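Local coordinates for protein cysteine desulfurase (Thermococcus onnurineus, PDB 5B89) that probably catalyses the pyridoxal-phosphate-dependent transfer of sulfur from L-cysteine to a sulfur carrier, releasing L-alanine, at residues E36-D41 against V403-G408; V320-E325 against N398-V403; D91-K96 against V246-E251. All coordinates share one frame; numbering follows the deposited sequence.

Interaction 1 of 3, residues E36-D41 against V403-G408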
# COMPACT_ATOMS: atom_id res chain seq x y z
N GLU B 36 -26.05 7.91 -11.69
CA GLU B 36 -25.63 9.24 -12.07
C GLU B 36 -24.82 9.38 -13.33
O GLU B 36 -24.84 10.38 -13.94
CB GLU B 36 -24.77 9.86 -10.96
CG GLU B 36 -25.30 9.68 -9.58
CD GLU B 36 -26.54 10.47 -9.33
OE1 GLU B 36 -27.35 10.02 -8.53
OE2 GLU B 36 -26.69 11.52 -9.91
N VAL B 37 -24.06 8.36 -13.65
CA VAL B 37 -23.25 8.39 -14.83
C VAL B 37 -23.25 6.99 -15.53
O VAL B 37 -23.62 6.05 -14.93
CB VAL B 37 -21.77 8.72 -14.51
CG1 VAL B 37 -21.63 10.09 -13.89
CG2 VAL B 37 -21.12 7.67 -13.62
N ILE B 38 -22.80 6.93 -16.78
CA ILE B 38 -22.60 5.70 -17.50
C ILE B 38 -21.09 5.53 -17.35
O ILE B 38 -20.35 6.20 -17.95
CB ILE B 38 -23.00 5.82 -18.96
CG1 ILE B 38 -24.52 5.93 -19.04
CG2 ILE B 38 -22.56 4.59 -19.73
CD1 ILE B 38 -25.04 6.12 -20.45
N TYR B 39 -20.69 4.63 -16.48
CA TYR B 39 -19.29 4.42 -16.15
C TYR B 39 -18.66 3.30 -17.02
O TYR B 39 -18.84 2.16 -16.78
CB TYR B 39 -19.11 4.10 -14.65
CG TYR B 39 -17.67 4.08 -14.18
CD1 TYR B 39 -17.01 5.22 -13.87
CD2 TYR B 39 -17.00 2.90 -14.10
CE1 TYR B 39 -15.71 5.19 -13.46
CE2 TYR B 39 -15.71 2.87 -13.69
CZ TYR B 39 -15.08 4.01 -13.37
OH TYR B 39 -13.79 3.97 -12.97
N PHE B 40 -17.89 3.76 -18.00
CA PHE B 40 -17.19 2.90 -18.94
C PHE B 40 -15.66 3.04 -18.79
O PHE B 40 -14.96 3.03 -19.73
CB PHE B 40 -17.60 3.23 -20.39
CG PHE B 40 -18.99 2.73 -20.81
CD1 PHE B 40 -19.75 1.94 -20.02
CD2 PHE B 40 -19.48 3.05 -22.04
CE1 PHE B 40 -20.99 1.49 -20.42
CE2 PHE B 40 -20.70 2.60 -22.48
CZ PHE B 40 -21.47 1.83 -21.66
N ASP B 41 -15.21 3.17 -17.56
CA ASP B 41 -13.76 3.29 -17.30
C ASP B 41 -13.30 2.25 -16.29
O ASP B 41 -12.48 2.51 -15.48
CB ASP B 41 -13.35 4.68 -16.86
CG ASP B 41 -11.84 4.94 -17.02
OD1 ASP B 41 -11.20 4.23 -17.76
OD2 ASP B 41 -11.39 5.85 -16.36
N VAL B 403 -24.97 0.99 -23.46
CA VAL B 403 -24.27 0.91 -24.68
C VAL B 403 -25.08 1.62 -25.78
O VAL B 403 -24.50 2.32 -26.55
CB VAL B 403 -24.00 -0.58 -25.02
CG1 VAL B 403 -23.50 -0.77 -26.46
CG2 VAL B 403 -22.92 -1.15 -24.03
N GLU B 404 -26.38 1.45 -25.78
CA GLU B 404 -27.21 2.12 -26.78
C GLU B 404 -27.17 3.66 -26.62
O GLU B 404 -27.13 4.36 -27.56
CB GLU B 404 -28.63 1.58 -26.77
CG GLU B 404 -28.80 0.10 -27.08
CD GLU B 404 -28.54 -0.28 -28.50
OE1 GLU B 404 -28.32 0.55 -29.31
OE2 GLU B 404 -28.55 -1.47 -28.73
N THR B 405 -27.15 4.14 -25.38
CA THR B 405 -27.02 5.55 -25.15
C THR B 405 -25.68 6.05 -25.72
O THR B 405 -25.62 6.99 -26.37
CB THR B 405 -27.16 5.87 -23.66
OG1 THR B 405 -28.42 5.44 -23.25
CG2 THR B 405 -26.98 7.36 -23.36
N PHE B 406 -24.61 5.32 -25.42
CA PHE B 406 -23.29 5.61 -25.89
C PHE B 406 -23.27 5.64 -27.42
O PHE B 406 -22.73 6.52 -27.96
CB PHE B 406 -22.28 4.56 -25.33
CG PHE B 406 -21.00 4.46 -26.07
CD1 PHE B 406 -19.98 5.27 -25.76
CD2 PHE B 406 -20.80 3.51 -27.03
CE1 PHE B 406 -18.79 5.19 -26.43
CE2 PHE B 406 -19.61 3.43 -27.70
CZ PHE B 406 -18.61 4.29 -27.40
N LEU B 407 -23.85 4.63 -28.04
CA LEU B 407 -23.85 4.56 -29.52
C LEU B 407 -24.63 5.76 -30.16
O LEU B 407 -24.21 6.29 -31.15
CB LEU B 407 -24.39 3.25 -30.00
CG LEU B 407 -23.46 2.00 -29.77
CD1 LEU B 407 -24.17 0.78 -30.19
CD2 LEU B 407 -22.16 2.16 -30.52
N GLY B 408 -25.66 6.16 -29.47
CA GLY B 408 -26.41 7.35 -29.88
C GLY B 408 -25.63 8.61 -29.78
O GLY B 408 -25.63 9.46 -30.69

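Interaction 2 of 3, residues V320-E325 against N398-V403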
# COMPACT_ATOMS: atom_id res chain seq x y z
N VAL B 320 -19.56 -5.89 -25.29
CA VAL B 320 -18.56 -5.75 -26.35
C VAL B 320 -19.14 -6.02 -27.75
O VAL B 320 -18.78 -5.32 -28.67
CB VAL B 320 -17.39 -6.72 -26.02
CG1 VAL B 320 -16.42 -6.76 -27.11
CG2 VAL B 320 -16.69 -6.28 -24.71
N LYS B 321 -19.94 -7.05 -27.84
CA LYS B 321 -20.55 -7.44 -29.10
C LYS B 321 -21.40 -6.29 -29.65
O LYS B 321 -21.25 -5.93 -30.78
CB LYS B 321 -21.35 -8.72 -28.94
CG LYS B 321 -21.81 -9.33 -30.26
CD LYS B 321 -22.61 -10.59 -30.05
CE LYS B 321 -22.92 -11.16 -31.44
NZ LYS B 321 -23.97 -10.46 -32.18
N ARG B 322 -22.26 -5.71 -28.81
CA ARG B 322 -23.07 -4.59 -29.30
C ARG B 322 -22.26 -3.33 -29.57
O ARG B 322 -22.49 -2.68 -30.51
CB ARG B 322 -24.27 -4.35 -28.41
CG ARG B 322 -25.13 -3.18 -28.86
CD ARG B 322 -25.75 -3.46 -30.23
NE ARG B 322 -26.57 -2.32 -30.58
CZ ARG B 322 -26.50 -1.65 -31.69
NH1 ARG B 322 -25.70 -2.01 -32.63
NH2 ARG B 322 -27.25 -0.58 -31.86
N THR B 323 -21.29 -3.02 -28.71
CA THR B 323 -20.47 -1.89 -28.92
C THR B 323 -19.72 -1.92 -30.24
O THR B 323 -19.72 -0.97 -30.98
CB THR B 323 -19.43 -1.61 -27.73
OG1 THR B 323 -20.24 -1.48 -26.53
CG2 THR B 323 -18.65 -0.45 -27.96
N THR B 324 -19.00 -3.00 -30.45
CA THR B 324 -18.20 -3.13 -31.68
C THR B 324 -19.04 -3.14 -32.99
O THR B 324 -18.65 -2.47 -33.89
CB THR B 324 -17.29 -4.42 -31.58
OG1 THR B 324 -18.07 -5.56 -31.36
CG2 THR B 324 -16.19 -4.21 -30.48
N GLU B 325 -20.14 -3.85 -32.92
CA GLU B 325 -21.11 -3.87 -34.06
C GLU B 325 -21.58 -2.45 -34.31
O GLU B 325 -21.65 -1.96 -35.47
CB GLU B 325 -22.22 -4.79 -33.79
CG GLU B 325 -21.80 -6.23 -33.98
CD GLU B 325 -22.77 -7.26 -33.39
OE1 GLU B 325 -23.91 -6.94 -32.90
OE2 GLU B 325 -22.51 -8.53 -33.43
N ASN B 398 -22.67 -2.76 -15.95
CA ASN B 398 -22.95 -2.06 -17.16
C ASN B 398 -24.02 -2.80 -17.98
O ASN B 398 -24.21 -3.95 -17.87
CB ASN B 398 -21.73 -1.75 -18.00
CG ASN B 398 -20.76 -0.85 -17.34
OD1 ASN B 398 -19.57 -1.25 -17.18
ND2 ASN B 398 -21.18 0.36 -16.93
N SER B 399 -24.86 -1.99 -18.63
CA SER B 399 -26.07 -2.51 -19.33
C SER B 399 -26.04 -2.20 -20.84
O SER B 399 -25.44 -1.29 -21.35
CB SER B 399 -27.33 -1.79 -18.73
OG SER B 399 -27.40 -0.47 -19.14
N LEU B 400 -26.85 -3.08 -21.53
CA LEU B 400 -27.02 -2.81 -22.98
C LEU B 400 -27.69 -1.42 -23.31
O LEU B 400 -27.40 -0.78 -24.23
CB LEU B 400 -27.77 -3.94 -23.65
CG LEU B 400 -26.92 -5.21 -23.94
CD1 LEU B 400 -27.81 -6.42 -24.24
CD2 LEU B 400 -25.92 -4.87 -25.02
N GLU B 401 -28.56 -1.00 -22.39
CA GLU B 401 -29.17 0.35 -22.43
C GLU B 401 -28.15 1.46 -22.47
O GLU B 401 -28.20 2.41 -23.21
CB GLU B 401 -30.19 0.52 -21.31
CG GLU B 401 -31.47 -0.30 -21.48
CD GLU B 401 -31.39 -1.70 -20.85
OE1 GLU B 401 -32.49 -2.35 -20.75
OE2 GLU B 401 -30.31 -2.25 -20.47
N GLU B 402 -27.11 1.27 -21.58
CA GLU B 402 -26.03 2.17 -21.60
C GLU B 402 -25.20 2.20 -22.90
O GLU B 402 -24.77 3.21 -23.32
CB GLU B 402 -25.05 1.88 -20.39
CG GLU B 402 -25.62 2.18 -19.01
CD GLU B 402 -24.63 1.84 -17.87
OE1 GLU B 402 -23.89 0.84 -18.01
OE2 GLU B 402 -24.66 2.49 -16.78
N VAL B 403 -24.97 0.99 -23.46
CA VAL B 403 -24.27 0.91 -24.68
C VAL B 403 -25.08 1.62 -25.78
O VAL B 403 -24.50 2.32 -26.55
CB VAL B 403 -24.00 -0.58 -25.02
CG1 VAL B 403 -23.50 -0.77 -26.46
CG2 VAL B 403 -22.92 -1.15 -24.03

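Interaction 3 of 3, residues D91-K96 against V246-E251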
# COMPACT_ATOMS: atom_id res chain seq x y z
N ASP B 91 -8.28 -18.83 -2.04
CA ASP B 91 -9.26 -19.67 -2.68
C ASP B 91 -9.74 -19.13 -4.03
O ASP B 91 -10.00 -19.89 -4.89
CB ASP B 91 -10.44 -20.00 -1.79
CG ASP B 91 -10.09 -20.85 -0.61
OD1 ASP B 91 -9.12 -21.53 -0.61
OD2 ASP B 91 -10.86 -20.83 0.33
N PHE B 92 -9.84 -17.82 -4.17
CA PHE B 92 -10.31 -17.22 -5.39
C PHE B 92 -9.41 -17.57 -6.59
O PHE B 92 -9.91 -17.72 -7.63
CB PHE B 92 -10.37 -15.69 -5.16
CG PHE B 92 -10.92 -14.87 -6.31
CD1 PHE B 92 -12.18 -15.06 -6.76
CD2 PHE B 92 -10.18 -13.89 -6.85
CE1 PHE B 92 -12.68 -14.29 -7.77
CE2 PHE B 92 -10.67 -13.10 -7.84
CZ PHE B 92 -11.91 -13.31 -8.30
N ILE B 93 -8.11 -17.69 -6.35
CA ILE B 93 -7.15 -18.00 -7.39
C ILE B 93 -6.56 -19.40 -7.37
O ILE B 93 -5.73 -19.71 -8.09
CB ILE B 93 -6.05 -16.94 -7.55
CG1 ILE B 93 -5.11 -16.94 -6.36
CG2 ILE B 93 -6.70 -15.59 -7.72
CD1 ILE B 93 -3.93 -16.03 -6.52
N GLY B 94 -7.07 -20.19 -6.47
CA GLY B 94 -6.61 -21.60 -6.40
C GLY B 94 -5.30 -21.75 -5.73
O GLY B 94 -4.58 -22.82 -5.95
N ALA B 95 -4.82 -20.85 -4.86
CA ALA B 95 -3.56 -20.94 -4.17
C ALA B 95 -3.71 -21.42 -2.73
O ALA B 95 -4.85 -21.44 -2.24
CB ALA B 95 -2.95 -19.55 -4.13
N LYS B 96 -2.61 -21.71 -2.11
CA LYS B 96 -2.59 -21.99 -0.66
C LYS B 96 -2.53 -20.64 0.05
O LYS B 96 -1.96 -19.65 -0.48
CB LYS B 96 -1.40 -22.80 -0.26
CG LYS B 96 -1.32 -24.21 -0.96
CD LYS B 96 -0.08 -24.96 -0.47
CE LYS B 96 0.07 -26.37 -1.08
NZ LYS B 96 1.14 -27.09 -0.32
N VAL B 246 -2.30 -7.96 -4.74
CA VAL B 246 -1.92 -9.34 -4.39
C VAL B 246 -0.72 -9.75 -5.22
O VAL B 246 -0.64 -9.43 -6.39
CB VAL B 246 -3.13 -10.28 -4.61
CG1 VAL B 246 -2.68 -11.75 -4.47
CG2 VAL B 246 -4.26 -9.97 -3.71
N LEU B 247 0.20 -10.43 -4.54
CA LEU B 247 1.28 -11.15 -5.17
C LEU B 247 1.19 -12.60 -4.72
O LEU B 247 1.32 -12.93 -3.53
CB LEU B 247 2.63 -10.58 -4.87
CG LEU B 247 3.87 -11.40 -5.42
CD1 LEU B 247 3.76 -11.48 -6.88
CD2 LEU B 247 5.14 -10.79 -4.91
N TYR B 248 0.95 -13.50 -5.70
CA TYR B 248 1.08 -14.93 -5.47
C TYR B 248 2.45 -15.38 -5.77
O TYR B 248 3.02 -15.03 -6.80
CB TYR B 248 0.11 -15.66 -6.42
CG TYR B 248 0.35 -17.16 -6.65
CD1 TYR B 248 -0.00 -18.08 -5.68
CD2 TYR B 248 1.00 -17.57 -7.75
CE1 TYR B 248 0.16 -19.40 -5.90
CE2 TYR B 248 1.20 -18.89 -7.97
CZ TYR B 248 0.80 -19.78 -7.03
OH TYR B 248 0.97 -21.21 -7.17
N ILE B 249 3.00 -16.11 -4.80
CA ILE B 249 4.33 -16.75 -4.88
C ILE B 249 4.18 -18.21 -4.67
O ILE B 249 3.82 -18.69 -3.59
CB ILE B 249 5.27 -16.21 -3.82
CG1 ILE B 249 5.42 -14.67 -3.89
CG2 ILE B 249 6.61 -16.92 -3.89
CD1 ILE B 249 6.16 -14.07 -2.73
N ARG B 250 4.37 -19.01 -5.74
CA ARG B 250 4.26 -20.47 -5.54
C ARG B 250 5.36 -21.00 -4.58
O ARG B 250 6.47 -20.54 -4.57
CB ARG B 250 4.43 -21.08 -6.95
CG ARG B 250 4.19 -22.59 -6.98
CD ARG B 250 3.82 -23.19 -8.31
NE ARG B 250 5.00 -23.21 -9.00
CZ ARG B 250 5.82 -24.28 -9.12
NH1 ARG B 250 5.62 -25.41 -8.39
NH2 ARG B 250 6.90 -24.20 -9.93
N GLU B 251 4.88 -21.92 -3.76
CA GLU B 251 5.70 -22.38 -2.64
C GLU B 251 7.07 -22.90 -2.98
O GLU B 251 8.02 -22.79 -2.22
CB GLU B 251 4.92 -23.38 -1.79
CG GLU B 251 4.59 -24.68 -2.41
CD GLU B 251 3.80 -25.64 -1.50
OE1 GLU B 251 3.76 -25.42 -0.29
OE2 GLU B 251 3.21 -26.56 -2.07

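Interaction 1 of 3, residues E36-D41 against V403-G408
Phe-40 and Ile-38 pack against one side of helix 400-415, meeting Val-403, Thr-405 and Phe-406. The contact belongs to the small domain of a fold type I PLP enzyme. There the N-terminal strand 38-39 is the edge of a mixed sheet built otherwise from C-terminal strands. Its neighbour is strand 368-373, which binds Ile-38 and Phe-40 through the backbone of Met-369.

Phe-40 carries most of the contact. Its CB points toward the helix but does not touch it. CG lies anti to the carbonyl carbon (chi1 -75°), which sends the ring out to the helix. Farther out, CE1 packs beside the side-chain amide of Asn-398. CG2 of Ile-38 lies 3.5 Å off the plane of the Phe-40 ring, over its outer CE1 and CZ part. At the opposite edge, CE2 of Phe-40 reaches CB of Phe-406 at 3.8 Å, near the ring plane, and CG of Phe-406 at 4.1 Å. At the tip, CZ of Phe-40 lies 4.0 Å from the backbone N of Val-403, which is also near the ring plane. CZ also meets CG2 of Val-403 at 4.1 Å.

The two phenyl rings form an offset edge-to-face pair. Phe-40 gives the edge and Phe-406 the face. Their planes stand at 66°. Phe-394 adds a second edge-to-face partner to Phe-40. With Ile-38 CG2 on a face and Phe-406 CB and Val-403 N at the edge, the ring probably has little freedom to rock.

No hydrogen bond joins the two segments. The contact is apolar and mostly buried, and its Ile-38/Thr-405 end is the more exposed one. Thr-405 turns its hydroxyl back to Glu-401 O in its own helix. Its methyl is left for the strand: CG2 of Thr-405 touches CD1 of Ile-38 at 3.7 Å.

Interaction 2 of 3, residues V320-E325 against N398-V403
This is helix-to-helix packing in the small domain: Arg-322 and Thr-323 of helix 309-329 lie against Leu-400 and Val-403 in the first turn of helix 400-415. The side chains meet by van der Waals packing, and no hydrogen bond crosses between the segments. CD2 of Leu-400 touches CB of Arg-322 at 3.8 Å. CG of Arg-322, anti to the backbone N (chi1 179°), lies 3.8 Å from CG1 of Val-403. Val-403 points toward the partner helix and crosses Thr-323 at about a right angle. Its CG1 is 3.3 Å from OG1 of Thr-323, a snug fit. That hydroxyl is bonded to Leu-319 O, so Val-403 packs on an oxygen already satisfied.

A capping box starts helix 400-415. Ser-399 is the N-cap, and its OG accepts from Glu-402 N at 3.0 Å. In return, OE1 of Glu-402 accepts from Ser-399 N at 3.1 Å. Asn-398 ND2 also reaches OE1 of Glu-402, at 3.0 Å and from the opposite face of the carboxylate. Two donors thus grip this buried oxygen, while Arg-28 pairs with OE2. The guanidinium of Arg-322 goes past the contact to a salt bridge between its NE and Glu-404 OE2.

Interaction 3 of 3, residues D91-K96 against V246-E251
Ile-93 and Ala-95 lean on Tyr-248, and Lys-96 reaches across to Glu-251. The contact joins the C-terminal end of helix 73-93 to strand 245-249, in the seven-stranded mixed sheet of the large domain of this fold type I PLP enzyme. The helix ends in a Schellman motif. Gly-94 has a positive phi (78°), and the chain then turns to run roughly along the strand.

Ile-93 and Tyr-248 approach at a slant. CG1 of Ile-93 lies between the backbone N and the carbonyl carbon (chi1 70°), and the extended chain beyond it brings CD1 to within 4.1 Å of CB of Tyr-248. Ala-95 meets the ring itself. Its CB is 3.6 Å from CE1 of Tyr-248 and equally near CD1, so the methyl comes obliquely at the CD1-CE1 bond. The backbone N of Arg-250 lies 3.8 Å above one face of the Tyr-248 ring, toward the rim. Val-222 also packs on Tyr-248, and Ile-100 touches both Ile-93 and Ala-95.

Beyond this apolar patch the contact becomes ionic. The extended Lys-96 and Glu-251 chains slant across each other at the more exposed end of the contact. NZ of Lys-96 donates to OE2 of Glu-251 at 2.8 Å, on the syn side and 23° out of the carboxylate plane. With an alanine in place of Glu-251, the ammonium group of Lys-96 would probably lose its carboxylate mate and be freer to swing. The backbones here have a further tie, since the carboxylate of Glu-99 accepts from both Lys-96 N and Glu-251 N. The salt bridge also uses the second carboxylate oxygen: a weak bond runs from NZ of Lys-96 to OE1 of Glu-251 at 3.1 Å.

Interactions 1 and 2 are neighbours, with centres about 9 Å apart. Both use helix 400-415 and share Val-403, so that helix is packed between strand 38-39 and helix 309-329. A probable hydrogen bond from Asn-398 to Tyr-39 O joins the two further. Interaction 3 lies on the opposite side of the chain's centre, with its centre about 35 Å from that of interaction 1 and about 33 Å from that of interaction 2. It belongs to the large-domain sheet. Along the chain, interaction 1 encloses the others, and interaction 3 closes before interaction 2 opens. The small domain thus brings an N-terminal strand together with C-terminal strands and helices, while the large domain lies between.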